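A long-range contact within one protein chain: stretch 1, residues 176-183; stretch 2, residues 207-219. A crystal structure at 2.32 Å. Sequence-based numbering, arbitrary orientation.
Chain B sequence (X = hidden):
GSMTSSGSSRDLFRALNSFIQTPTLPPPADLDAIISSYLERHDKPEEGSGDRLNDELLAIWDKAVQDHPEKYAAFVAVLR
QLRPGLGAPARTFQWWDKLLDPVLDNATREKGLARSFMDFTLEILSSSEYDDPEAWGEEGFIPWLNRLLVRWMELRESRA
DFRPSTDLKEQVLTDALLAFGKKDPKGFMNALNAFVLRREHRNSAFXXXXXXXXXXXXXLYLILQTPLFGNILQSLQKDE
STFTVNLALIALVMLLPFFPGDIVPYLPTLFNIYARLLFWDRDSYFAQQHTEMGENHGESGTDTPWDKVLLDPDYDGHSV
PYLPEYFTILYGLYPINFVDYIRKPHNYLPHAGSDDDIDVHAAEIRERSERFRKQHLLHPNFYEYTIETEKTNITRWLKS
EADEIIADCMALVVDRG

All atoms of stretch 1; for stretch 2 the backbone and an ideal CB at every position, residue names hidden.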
ATOM      1  N   ALA B 176      24.859  26.211  24.534  1.00 62.35           N
ATOM      2  CA  ALA B 176      25.087  25.734  25.893  1.00 64.59           C
ATOM      3  C   ALA B 176      23.996  24.765  26.329  1.00 63.35           C
ATOM      4  O   ALA B 176      24.288  23.724  26.929  1.00 61.05           O
ATOM      5  CB  ALA B 176      25.182  26.913  26.861  1.00 54.99           C
ATOM      6  N   LEU B 177      22.732  25.084  26.033  1.00 62.39           N
ATOM      7  CA  LEU B 177      21.644  24.167  26.358  1.00 54.27           C
ATOM      8  C   LEU B 177      21.816  22.836  25.639  1.00 57.97           C
ATOM      9  O   LEU B 177      21.589  21.771  26.225  1.00 55.20           O
ATOM     10  CB  LEU B 177      20.296  24.795  26.004  1.00 51.99           C
ATOM     11  CG  LEU B 177      19.678  25.752  27.023  1.00 58.71           C
ATOM     12  CD1 LEU B 177      18.563  26.565  26.387  1.00 55.58           C
ATOM     13  CD2 LEU B 177      19.153  24.970  28.215  1.00 60.75           C
ATOM     14  N   LEU B 178      22.208  22.877  24.364  1.00 60.98           N
ATOM     15  CA  LEU B 178      22.447  21.641  23.626  1.00 61.93           C
ATOM     16  C   LEU B 178      23.670  20.906  24.162  1.00 49.16           C
ATOM     17  O   LEU B 178      23.684  19.671  24.216  1.00 54.53           O
ATOM     18  CB  LEU B 178      22.604  21.946  22.138  1.00 73.32           C
ATOM     19  CG  LEU B 178      21.311  22.320  21.408  1.00 72.13           C
ATOM     20  CD1 LEU B 178      21.552  22.458  19.913  1.00 67.57           C
ATOM     21  CD2 LEU B 178      20.218  21.300  21.689  1.00 69.21           C
ATOM     22  N   ALA B 179      24.707  21.647  24.560  1.00 58.23           N
ATOM     23  CA  ALA B 179      25.895  21.013  25.126  1.00 61.61           C
ATOM     24  C   ALA B 179      25.584  20.365  26.469  1.00 61.44           C
ATOM     25  O   ALA B 179      25.987  19.225  26.727  1.00 63.24           O
ATOM     26  CB  ALA B 179      27.022  22.036  25.267  1.00 66.95           C
ATOM     27  N   PHE B 180      24.873  21.083  27.341  1.00 64.46           N
ATOM     28  CA  PHE B 180      24.449  20.494  28.608  1.00 67.32           C
ATOM     29  C   PHE B 180      23.478  19.343  28.379  1.00 66.58           C
ATOM     30  O   PHE B 180      23.501  18.345  29.109  1.00 61.48           O
ATOM     31  CB  PHE B 180      23.818  21.560  29.502  1.00 67.00           C
ATOM     32  CG  PHE B 180      24.816  22.373  30.276  1.00 71.86           C
ATOM     33  CD1 PHE B 180      25.347  21.895  31.461  1.00 74.65           C
ATOM     34  CD2 PHE B 180      25.218  23.616  29.820  1.00 74.85           C
ATOM     35  CE1 PHE B 180      26.265  22.643  32.173  1.00 72.53           C
ATOM     36  CE2 PHE B 180      26.132  24.366  30.528  1.00 78.92           C
ATOM     37  CZ  PHE B 180      26.658  23.879  31.703  1.00 78.51           C
ATOM     38  N   GLY B 181      22.614  19.466  27.371  1.00 67.95           N
ATOM     39  CA  GLY B 181      21.674  18.396  27.086  1.00 57.38           C
ATOM     40  C   GLY B 181      22.351  17.164  26.515  1.00 59.03           C
ATOM     41  O   GLY B 181      21.937  16.035  26.789  1.00 61.68           O
ATOM     42  N   LYS B 182      23.396  17.364  25.708  1.00 59.72           N
ATOM     43  CA  LYS B 182      24.152  16.228  25.192  1.00 62.50           C
ATOM     44  C   LYS B 182      24.861  15.475  26.312  1.00 65.00           C
ATOM     45  O   LYS B 182      25.002  14.249  26.245  1.00 71.23           O
ATOM     46  CB  LYS B 182      25.163  16.702  24.148  1.00 66.65           C
ATOM     47  CG  LYS B 182      25.896  15.577  23.436  1.00 69.89           C
ATOM     48  CD  LYS B 182      26.958  16.118  22.492  1.00 83.23           C
ATOM     49  CE  LYS B 182      27.471  15.034  21.558  1.00 95.97           C
ATOM     50  NZ  LYS B 182      28.159  15.605  20.369  1.00 96.92           N
ATOM     51  N   LYS B 183      25.305  16.190  27.347  1.00 72.09           N
ATOM     52  CA  LYS B 183      25.998  15.550  28.459  1.00 71.52           C
ATOM     53  C   LYS B 183      25.019  14.875  29.414  1.00 69.33           C
ATOM     54  O   LYS B 183      25.302  13.788  29.931  1.00 65.59           O
ATOM     55  CB  LYS B 183      26.850  16.580  29.201  1.00 73.68           C
ATOM     56  CG  LYS B 183      27.878  15.977  30.141  1.00 85.02           C
ATOM     57  CD  LYS B 183      29.044  15.394  29.354  1.00 88.62           C
ATOM     58  CE  LYS B 183      29.975  14.589  30.247  1.00 89.26           C
ATOM     59  NZ  LYS B 183      30.530  15.413  31.356  1.00 90.43           N
ATOM     60  N   UNK B 207       9.489  23.658  20.731  1.00 45.65           N
ATOM     61  CA  UNK B 207      10.456  24.001  19.692  1.00 59.56           C
ATOM     62  C   UNK B 207      11.871  23.630  20.116  1.00 61.99           C
ATOM     63  O   UNK B 207      12.639  23.070  19.323  1.00 58.65           O
ATOM     64  CB  UNK B 207      10.380  25.494  19.364  1.00 59.56           C
ATOM     65  N   UNK B 208      12.234  23.939  21.362  1.00 54.21           N
ATOM     66  CA  UNK B 208      13.560  23.584  21.858  1.00 52.89           C
ATOM     67  C   UNK B 208      13.740  22.073  21.924  1.00 52.57           C
ATOM     68  O   UNK B 208      14.840  21.560  21.685  1.00 52.78           O
ATOM     69  CB  UNK B 208      13.794  24.200  23.239  1.00 52.89           C
ATOM     70  N   UNK B 209      12.672  21.342  22.255  1.00 51.41           N
ATOM     71  CA  UNK B 209      12.746  19.884  22.258  1.00 42.79           C
ATOM     72  C   UNK B 209      13.053  19.344  20.867  1.00 45.06           C
ATOM     73  O   UNK B 209      13.872  18.431  20.715  1.00 56.38           O
ATOM     74  CB  UNK B 209      11.436  19.286  22.775  1.00 42.79           C
ATOM     75  N   UNK B 210      12.397  19.892  19.840  1.00 37.88           N
ATOM     76  CA  UNK B 210      12.693  19.483  18.470  1.00 51.92           C
ATOM     77  C   UNK B 210      14.148  19.764  18.115  1.00 55.09           C
ATOM     78  O   UNK B 210      14.818  18.925  17.502  1.00 57.60           O
ATOM     79  CB  UNK B 210      11.765  20.200  17.488  1.00 51.92           C
ATOM     80  N   UNK B 211      14.651  20.943  18.489  1.00 53.58           N
ATOM     81  CA  UNK B 211      16.055  21.259  18.240  1.00 57.90           C
ATOM     82  C   UNK B 211      16.973  20.321  19.014  1.00 64.61           C
ATOM     83  O   UNK B 211      18.047  19.950  18.528  1.00 69.02           O
ATOM     84  CB  UNK B 211      16.350  22.712  18.617  1.00 57.90           C
ATOM     85  N   UNK B 212      16.568  19.935  20.227  1.00 68.78           N
ATOM     86  CA  UNK B 212      17.378  19.020  21.026  1.00 59.79           C
ATOM     87  C   UNK B 212      17.472  17.647  20.369  1.00 62.27           C
ATOM     88  O   UNK B 212      18.572  17.114  20.181  1.00 61.87           O
ATOM     89  CB  UNK B 212      16.797  18.889  22.435  1.00 59.79           C
ATOM     90  N   UNK B 213      16.326  17.059  20.016  1.00 61.55           N
ATOM     91  CA  UNK B 213      16.328  15.753  19.360  1.00 60.69           C
ATOM     92  C   UNK B 213      17.059  15.819  18.025  1.00 60.43           C
ATOM     93  O   UNK B 213      17.724  14.856  17.623  1.00 65.86           O
ATOM     94  CB  UNK B 213      14.896  15.255  19.153  1.00 60.69           C
ATOM     95  N   UNK B 214      16.967  16.953  17.327  1.00 61.04           N
ATOM     96  CA  UNK B 214      17.623  17.075  16.030  1.00 65.50           C
ATOM     97  C   UNK B 214      19.139  17.156  16.174  1.00 61.62           C
ATOM     98  O   UNK B 214      19.868  16.782  15.248  1.00 59.16           O
ATOM     99  CB  UNK B 214      17.102  18.308  15.288  1.00 65.50           C
ATOM    100  N   UNK B 215      19.630  17.638  17.317  1.00 55.07           N
ATOM    101  CA  UNK B 215      21.067  17.720  17.557  1.00 67.32           C
ATOM    102  C   UNK B 215      21.707  16.356  17.778  1.00 66.34           C
ATOM    103  O   UNK B 215      22.927  16.286  17.970  1.00 63.14           O
ATOM    104  CB  UNK B 215      21.341  18.615  18.767  1.00 67.32           C
ATOM    105  N   UNK B 216      20.920  15.283  17.754  1.00 63.16           N
ATOM    106  CA  UNK B 216      21.422  13.941  17.929  1.00 66.48           C
ATOM    107  C   UNK B 216      22.059  13.675  19.280  1.00 62.55           C
ATOM    108  O   UNK B 216      23.237  13.317  19.366  1.00 66.61           O
ATOM    109  CB  UNK B 216      22.439  13.639  16.827  1.00 66.48           C
ATOM    110  N   UNK B 217      21.301  13.840  20.361  1.00 58.13           N
ATOM    111  CA  UNK B 217      21.840  13.537  21.683  1.00 60.79           C
ATOM    112  C   UNK B 217      21.681  12.060  21.991  1.00 62.11           C
ATOM    113  O   UNK B 217      20.831  11.381  21.394  1.00 59.86           O
ATOM    114  CB  UNK B 217      21.150  14.381  22.757  1.00 60.79           C
ATOM    115  N   UNK B 218      22.473  11.521  22.908  1.00 67.50           N
ATOM    116  CA  UNK B 218      22.355  10.101  23.244  1.00 66.12           C
ATOM    117  C   UNK B 218      21.228   9.853  24.238  1.00 63.28           C
ATOM    118  O   UNK B 218      20.699  10.771  24.866  1.00 52.01           O
ATOM    119  CB  UNK B 218      23.675   9.579  23.815  1.00 66.12           C
ATOM    120  N   UNK B 219      20.858   8.577  24.351  1.00 62.83           N
ATOM    121  CA  UNK B 219      19.978   8.094  25.416  1.00 69.04           C
ATOM    122  C   UNK B 219      18.621   8.798  25.404  1.00 66.61           C
ATOM    123  O   UNK B 219      18.076   9.144  26.454  1.00 66.21           O
ATOM    124  CB  UNK B 219      20.649   8.288  26.777  1.00 69.04           C
TER

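Two helices meet here, residues 176-183 and 207-214, their axes 10.3 Å apart at closest approach and their directions 59° apart. Stretch 1 offers mainly the leucine side chains of Leu177 and Leu178, the bare backbone at Gly181 and the carbonyl of Lys182.

Position 207 is out of reach of stretch 1, which therefore sets no preference; it is Ser207, whose hydroxyl is hydrogen-bonded elsewhere in the structure.

At 208 the CA-to-CB bond runs sideways and the ideal CB has nothing of stretch 1 within 5.5 Å. A longer apolar side chain, such as leucine, isoleucine or methionine, could reach the methyl groups of Leu177. The residue is Leu208, with chi1 t and chi2 p, and its CD2 lies 4.1 Å from Leu177 CD1.

Positions 209 and 210 are again out of reach, and many helix-compatible residues would serve; they are Leu209 and Cys210.

Position 211 skirts the contact. Its ideal CB points sideways, 5.1 Å from Leu178 CD2, so a small residue fits, though larger ones are not excluded. It is Ala211, and the closest approach belongs to its backbone, with O 4.1 Å from Leu178 CD2.

Position 212 is central. Its CA is 6.3 Å from the CA of Leu178, and its ideal CB sits 4.3 Å from Leu178 CD2. Beyond lies Gly181, where the absence of a side chain leaves space against the helix backbone. A long apolar or flat aromatic side chain would suit. The residue is Phe212, with chi1 t, which carries the ring to Gly181: CE1 is 3.5 Å from Gly181 C and 4.0 Å from Lys182 N, so the ring meets this backbone with its edge. An ideal CB on Gly181 would be 2.5 Å from Phe212 CE1, a clash. Leu178 CD2 lies 3.9 Å from Phe212 CD1.

Position 213 points away and 214 is out of reach, so many helix-compatible residues would serve; they are Val213 and Asn214.

At 215, just past the helix, CA-to-CB points toward stretch 1, with the ideal CB 4.0 Å from Leu178 CD1. A small side chain, such as alanine, serine or threonine, is plausible. It is Ser215, chi1 p, whose OG donates a very short hydrogen bond of 2.5 Å to Phe212 O while resting 3.7 Å from Leu178 CD2.

Position 216 has positive phi (63°), which favours glycine, with asparagine a possible alternative. It is Gly216.

At 217, phi/psi of -85/158 is extended and suits proline among others, and the ideal CB is 4.3 Å from Lys182 CA. Pro217 packs there without a polar link.

Position 218 is likewise extended and sideways, its ideal CB 5.4 Å from Lys182 O. Its backbone N is too far from that oxygen to bond it, so proline costs nothing here, and other residues would also do. It is Pro218, with CD 3.6 Å from Lys182 O and 4.1 Å from Lys182 CG.

Position 219 again has positive phi, favouring glycine or asparagine though open to others; it is His219, without contact.

Stretch 2, residues 207-219: SLLCAFVNSGPPH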
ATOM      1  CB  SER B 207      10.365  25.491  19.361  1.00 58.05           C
ATOM      2  OG  SER B 207       9.095  25.818  18.825  1.00 67.07           O
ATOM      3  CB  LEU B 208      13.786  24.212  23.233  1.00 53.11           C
ATOM      4  CG  LEU B 208      15.148  23.974  23.886  1.00 62.74           C
ATOM      5  CD1 LEU B 208      16.259  24.598  23.058  1.00 67.60           C
ATOM      6  CD2 LEU B 208      15.157  24.522  25.300  1.00 57.05           C
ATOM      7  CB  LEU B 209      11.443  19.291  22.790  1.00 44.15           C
ATOM      8  CG  LEU B 209      11.363  17.762  22.814  1.00 42.01           C
ATOM      9  CD1 LEU B 209      12.512  17.168  23.616  1.00 44.48           C
ATOM     10  CD2 LEU B 209      10.025  17.306  23.377  1.00 43.75           C
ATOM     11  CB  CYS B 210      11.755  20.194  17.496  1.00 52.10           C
ATOM     12  SG  CYS B 210      10.015  19.724  17.652  1.00 60.10           S
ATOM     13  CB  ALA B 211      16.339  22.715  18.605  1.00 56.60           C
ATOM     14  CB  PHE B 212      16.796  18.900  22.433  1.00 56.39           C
ATOM     15  CG  PHE B 212      17.549  17.952  23.321  1.00 56.26           C
ATOM     16  CD1 PHE B 212      18.885  18.171  23.617  1.00 50.15           C
ATOM     17  CD2 PHE B 212      16.921  16.845  23.865  1.00 52.96           C
ATOM     18  CE1 PHE B 212      19.580  17.300  24.434  1.00 56.19           C
ATOM     19  CE2 PHE B 212      17.610  15.970  24.685  1.00 44.57           C
ATOM     20  CZ  PHE B 212      18.941  16.199  24.970  1.00 48.90           C
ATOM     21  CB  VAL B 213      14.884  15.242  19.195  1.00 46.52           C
ATOM     22  CG1 VAL B 213      14.865  13.885  18.509  1.00 46.40           C
ATOM     23  CG2 VAL B 213      14.193  15.165  20.549  1.00 37.34           C
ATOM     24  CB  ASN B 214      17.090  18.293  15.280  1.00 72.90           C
ATOM     25  CG  ASN B 214      17.415  18.253  13.800  1.00 86.22           C
ATOM     26  OD1 ASN B 214      16.754  17.556  13.027  1.00 88.45           O
ATOM     27  ND2 ASN B 214      18.433  19.000  13.395  1.00 88.99           N
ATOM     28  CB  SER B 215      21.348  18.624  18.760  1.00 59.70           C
ATOM     29  OG  SER B 215      20.826  18.065  19.952  1.00 61.14           O
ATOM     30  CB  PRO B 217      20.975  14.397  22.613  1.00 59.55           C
ATOM     31  CG  PRO B 217      19.643  14.388  21.942  1.00 59.32           C
ATOM     32  CD  PRO B 217      19.900  14.297  20.447  1.00 60.73           C
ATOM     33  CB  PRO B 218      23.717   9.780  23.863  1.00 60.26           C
ATOM     34  CG  PRO B 218      24.118  11.062  24.514  1.00 58.16           C
ATOM     35  CD  PRO B 218      23.595  12.163  23.617  1.00 58.35           C
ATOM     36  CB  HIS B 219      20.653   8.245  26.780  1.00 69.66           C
ATOM     37  CG  HIS B 219      22.044   7.694  26.825  1.00 78.05           C
ATOM     38  ND1 HIS B 219      23.155   8.493  26.998  1.00 81.30           N
ATOM     39  CD2 HIS B 219      22.508   6.428  26.701  1.00 78.80           C
ATOM     40  CE1 HIS B 219      24.241   7.743  26.990  1.00 80.64           C
ATOM     41  NE2 HIS B 219      23.876   6.485  26.810  1.00 83.22           N
TER
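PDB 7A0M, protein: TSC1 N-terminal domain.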